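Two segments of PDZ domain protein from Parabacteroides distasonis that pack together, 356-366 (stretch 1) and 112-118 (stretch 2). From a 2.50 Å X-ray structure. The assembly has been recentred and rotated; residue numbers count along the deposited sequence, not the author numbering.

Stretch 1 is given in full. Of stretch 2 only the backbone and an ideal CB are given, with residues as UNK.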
# COMPACT_ATOMS: atom_id res chain seq x y z
N GLU A 356 33.13 -38.47 5.60
CA GLU A 356 32.54 -39.66 6.22
C GLU A 356 31.28 -39.27 7.02
O GLU A 356 30.26 -39.95 6.93
CB GLU A 356 33.55 -40.36 7.15
CG GLU A 356 34.57 -41.25 6.46
CD GLU A 356 35.35 -42.10 7.44
OE1 GLU A 356 34.84 -43.18 7.82
OE2 GLU A 356 36.44 -41.67 7.85
N PHE A 357 31.37 -38.13 7.76
CA PHE A 357 30.32 -37.57 8.61
C PHE A 357 29.23 -36.94 7.76
O PHE A 357 28.05 -37.19 8.01
CB PHE A 357 30.90 -36.53 9.60
CG PHE A 357 31.50 -37.07 10.89
CD1 PHE A 357 30.73 -37.84 11.77
CD2 PHE A 357 32.79 -36.75 11.26
CE1 PHE A 357 31.27 -38.32 12.97
CE2 PHE A 357 33.33 -37.22 12.47
CZ PHE A 357 32.57 -38.00 13.32
N SER A 358 29.63 -36.14 6.76
CA SER A 358 28.73 -35.45 5.84
C SER A 358 27.84 -36.45 5.08
O SER A 358 26.62 -36.27 5.07
CB SER A 358 29.52 -34.59 4.86
OG SER A 358 28.66 -33.68 4.19
N SER A 359 28.44 -37.50 4.48
CA SER A 359 27.72 -38.55 3.73
C SER A 359 26.76 -39.34 4.63
O SER A 359 25.60 -39.54 4.25
CB SER A 359 28.71 -39.51 3.07
OG SER A 359 29.57 -38.79 2.21
N ALA A 360 27.24 -39.79 5.81
CA ALA A 360 26.49 -40.54 6.81
C ALA A 360 25.23 -39.77 7.27
O ALA A 360 24.17 -40.39 7.45
CB ALA A 360 27.38 -40.87 7.99
N TYR A 361 25.34 -38.44 7.40
CA TYR A 361 24.26 -37.53 7.80
C TYR A 361 23.21 -37.41 6.68
O TYR A 361 22.01 -37.47 6.96
CB TYR A 361 24.84 -36.14 8.17
CG TYR A 361 23.81 -35.10 8.55
CD1 TYR A 361 23.02 -35.25 9.69
CD2 TYR A 361 23.64 -33.95 7.79
CE1 TYR A 361 22.10 -34.27 10.07
CE2 TYR A 361 22.72 -32.97 8.15
CZ TYR A 361 21.95 -33.14 9.29
OH TYR A 361 21.03 -32.19 9.64
N LYS A 362 23.68 -37.23 5.42
CA LYS A 362 22.83 -37.14 4.22
C LYS A 362 22.02 -38.43 4.05
O LYS A 362 20.87 -38.37 3.61
CB LYS A 362 23.68 -36.87 2.96
CG LYS A 362 24.29 -35.47 2.89
CD LYS A 362 24.97 -35.23 1.55
CE LYS A 362 26.13 -34.27 1.65
NZ LYS A 362 27.40 -34.96 2.01
N ARG A 363 22.60 -39.57 4.43
CA ARG A 363 21.94 -40.88 4.38
C ARG A 363 20.80 -40.94 5.40
O ARG A 363 19.74 -41.48 5.06
CB ARG A 363 22.94 -42.00 4.64
CG ARG A 363 23.70 -42.41 3.39
CD ARG A 363 24.70 -43.49 3.71
NE ARG A 363 26.06 -42.95 3.74
CZ ARG A 363 26.98 -43.27 4.66
NH1 ARG A 363 26.69 -44.12 5.64
NH2 ARG A 363 28.19 -42.73 4.61
N PHE A 364 21.00 -40.36 6.62
CA PHE A 364 20.00 -40.28 7.70
C PHE A 364 18.79 -39.43 7.29
O PHE A 364 17.66 -39.78 7.63
CB PHE A 364 20.62 -39.71 9.01
CG PHE A 364 19.63 -39.21 10.05
CD1 PHE A 364 18.95 -40.10 10.87
CD2 PHE A 364 19.37 -37.84 10.19
CE1 PHE A 364 18.01 -39.64 11.80
CE2 PHE A 364 18.43 -37.39 11.12
CZ PHE A 364 17.77 -38.29 11.93
N ILE A 365 19.01 -38.31 6.61
CA ILE A 365 17.91 -37.43 6.22
C ILE A 365 17.04 -38.12 5.19
O ILE A 365 15.82 -38.03 5.28
CB ILE A 365 18.43 -36.06 5.75
CG1 ILE A 365 19.07 -35.32 6.94
CG2 ILE A 365 17.31 -35.21 5.14
CD1 ILE A 365 20.18 -34.57 6.56
N THR A 366 17.69 -38.83 4.26
CA THR A 366 17.09 -39.60 3.17
C THR A 366 16.16 -40.68 3.76
O THR A 366 14.96 -40.73 3.45
CB THR A 366 18.25 -40.21 2.32
OG1 THR A 366 18.80 -39.20 1.47
CG2 THR A 366 17.84 -41.43 1.48
N UNK A 112 24.19 -25.75 13.70
CA UNK A 112 23.65 -25.25 12.44
C UNK A 112 23.85 -26.26 11.32
O UNK A 112 22.93 -26.43 10.51
CB UNK A 112 24.30 -23.92 12.07
N UNK A 113 25.02 -26.95 11.28
CA UNK A 113 25.33 -27.95 10.26
C UNK A 113 24.47 -29.22 10.42
O UNK A 113 24.08 -29.82 9.41
CB UNK A 113 26.82 -28.31 10.32
N UNK A 114 24.17 -29.63 11.66
CA UNK A 114 23.34 -30.81 11.92
C UNK A 114 21.88 -30.41 12.33
O UNK A 114 21.20 -31.18 13.01
CB UNK A 114 23.99 -31.66 13.02
N UNK A 115 21.39 -29.25 11.86
CA UNK A 115 20.07 -28.69 12.21
C UNK A 115 18.87 -29.60 11.87
O UNK A 115 17.82 -29.51 12.51
CB UNK A 115 19.89 -27.35 11.49
N UNK A 116 19.03 -30.49 10.89
CA UNK A 116 17.90 -31.30 10.53
C UNK A 116 17.66 -32.44 11.50
O UNK A 116 16.61 -33.07 11.44
CB UNK A 116 18.09 -31.85 9.12
N UNK A 117 18.52 -32.59 12.51
CA UNK A 117 18.22 -33.49 13.62
C UNK A 117 17.06 -32.87 14.40
O UNK A 117 16.21 -33.59 14.95
CB UNK A 117 19.44 -33.71 14.51
N UNK A 118 17.04 -31.50 14.47
CA UNK A 118 16.07 -30.75 15.24
C UNK A 118 15.66 -29.42 14.60
O UNK A 118 16.00 -28.36 15.14
CB UNK A 118 16.63 -30.49 16.64

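Position 112 lies in the last turn of a helix (phi/psi -76/-40), and its ideal CB has nothing of stretch 1 within 5.5 Å. The contact therefore sets no preference, and many helix-compatible residues would do. It is Ser112, whose OG is hydrogen-bonded elsewhere in the structure.

Position 113 is still helical (-69/-37), with CA-to-CB sideways and again no neighbour within 5.5 Å. Small or polar side chains would serve equally well. The residue is Ala113, and its backbone does the work: water 1 donates to Ala113 O (3.0 Å) and also lies 2.5 Å from Tyr361 OH, linking carbonyl and phenol.

At 114 the backbone leaves helical angles (-103/29). CA-to-CB points sideways, yet the ideal CB is 4.4 Å from Tyr361 CE1, and the Tyr361 ring offers a face, with Phe357 one turn earlier in the helix. A long apolar or aromatic side chain could run along this surface. Tyr114 does so with chi1 -77° (m): its ring presents an edge to the face of Tyr361, centroids 4.8 Å apart and planes at 73°, with CD1 of Tyr114 3.4 Å from CD1 of Tyr361. Its end reaches Phe357, where Tyr114 OH is 3.5 Å from Phe357 CB. Water 2 bridges Tyr114 OH (3.0 Å) and Phe357 O (2.8 Å).

Position 115 opens a 3-10 segment, and its CA-to-CB points away, the ideal CB 5.3 Å from Tyr361 OH. Stretch 1 asks little here, so small or polar side chains would serve; the residue is Ala115, which buries no surface against stretch 1.

Position 116 points toward stretch 1, and its ideal CB is a tight 3.0 Å from Tyr361 OH and 4.2 Å from Ile365 CG1. An unbranched chain able to turn aside is a reasonable choice, although glycine or alanine is also conceivable. The residue is Met116, modelled as selenomethionine. Its CB remains 3.1 Å from Tyr361 OH and 4.3 Å from Ile365 CG1, while the end of the side chain leads away. The backbone supplies the polar link: Met116 N donates to Tyr361 OH at 2.9 Å, with an N-H...O angle of 136°.

At 117 CA-to-CB is sideways, and the ideal CB stands 5.1 Å from Phe364 CE2 and 5.2 Å from Tyr361 CE1. Such spacing favours a broad side chain, aromatic or large aliphatic. Tyr117 receives the edge of Tyr361 on its face (centroids 5.3 Å, planes at 82°) and turns its own edge toward the face of Phe364 in an offset arrangement, with Tyr117 CD1 3.5 Å from Phe364 CE2.

Position 118 is out of reach, leaving its identity unconstrained by stretch 1; it is Ser118.

Stretch 2 112-118: SAYAMYS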
# COMPACT_ATOMS: atom_id res chain seq x y z
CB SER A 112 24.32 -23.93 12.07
OG SER A 112 23.63 -22.86 12.68
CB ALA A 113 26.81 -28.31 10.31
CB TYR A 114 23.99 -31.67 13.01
CG TYR A 114 25.17 -32.51 12.57
CD1 TYR A 114 24.98 -33.77 12.02
CD2 TYR A 114 26.47 -32.11 12.83
CE1 TYR A 114 26.06 -34.58 11.67
CE2 TYR A 114 27.56 -32.89 12.47
CZ TYR A 114 27.35 -34.14 11.89
OH TYR A 114 28.42 -34.93 11.55
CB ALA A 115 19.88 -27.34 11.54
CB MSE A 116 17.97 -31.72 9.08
CG MSE A 116 17.45 -30.59 8.20
SE MSE A 116 17.72 -30.95 6.36
CE MSE A 116 18.17 -29.07 5.74
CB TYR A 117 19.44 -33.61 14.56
CG TYR A 117 20.59 -34.50 14.15
CD1 TYR A 117 20.37 -35.71 13.49
CD2 TYR A 117 21.89 -34.22 14.58
CE1 TYR A 117 21.43 -36.57 13.19
CE2 TYR A 117 22.94 -35.09 14.29
CZ TYR A 117 22.71 -36.25 13.58
OH TYR A 117 23.77 -37.07 13.27
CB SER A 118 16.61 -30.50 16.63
OG SER A 118 15.56 -30.08 17.48
O HOH W 1 21.27 -30.02 8.49
O HOH W 2 27.31 -37.56 10.72
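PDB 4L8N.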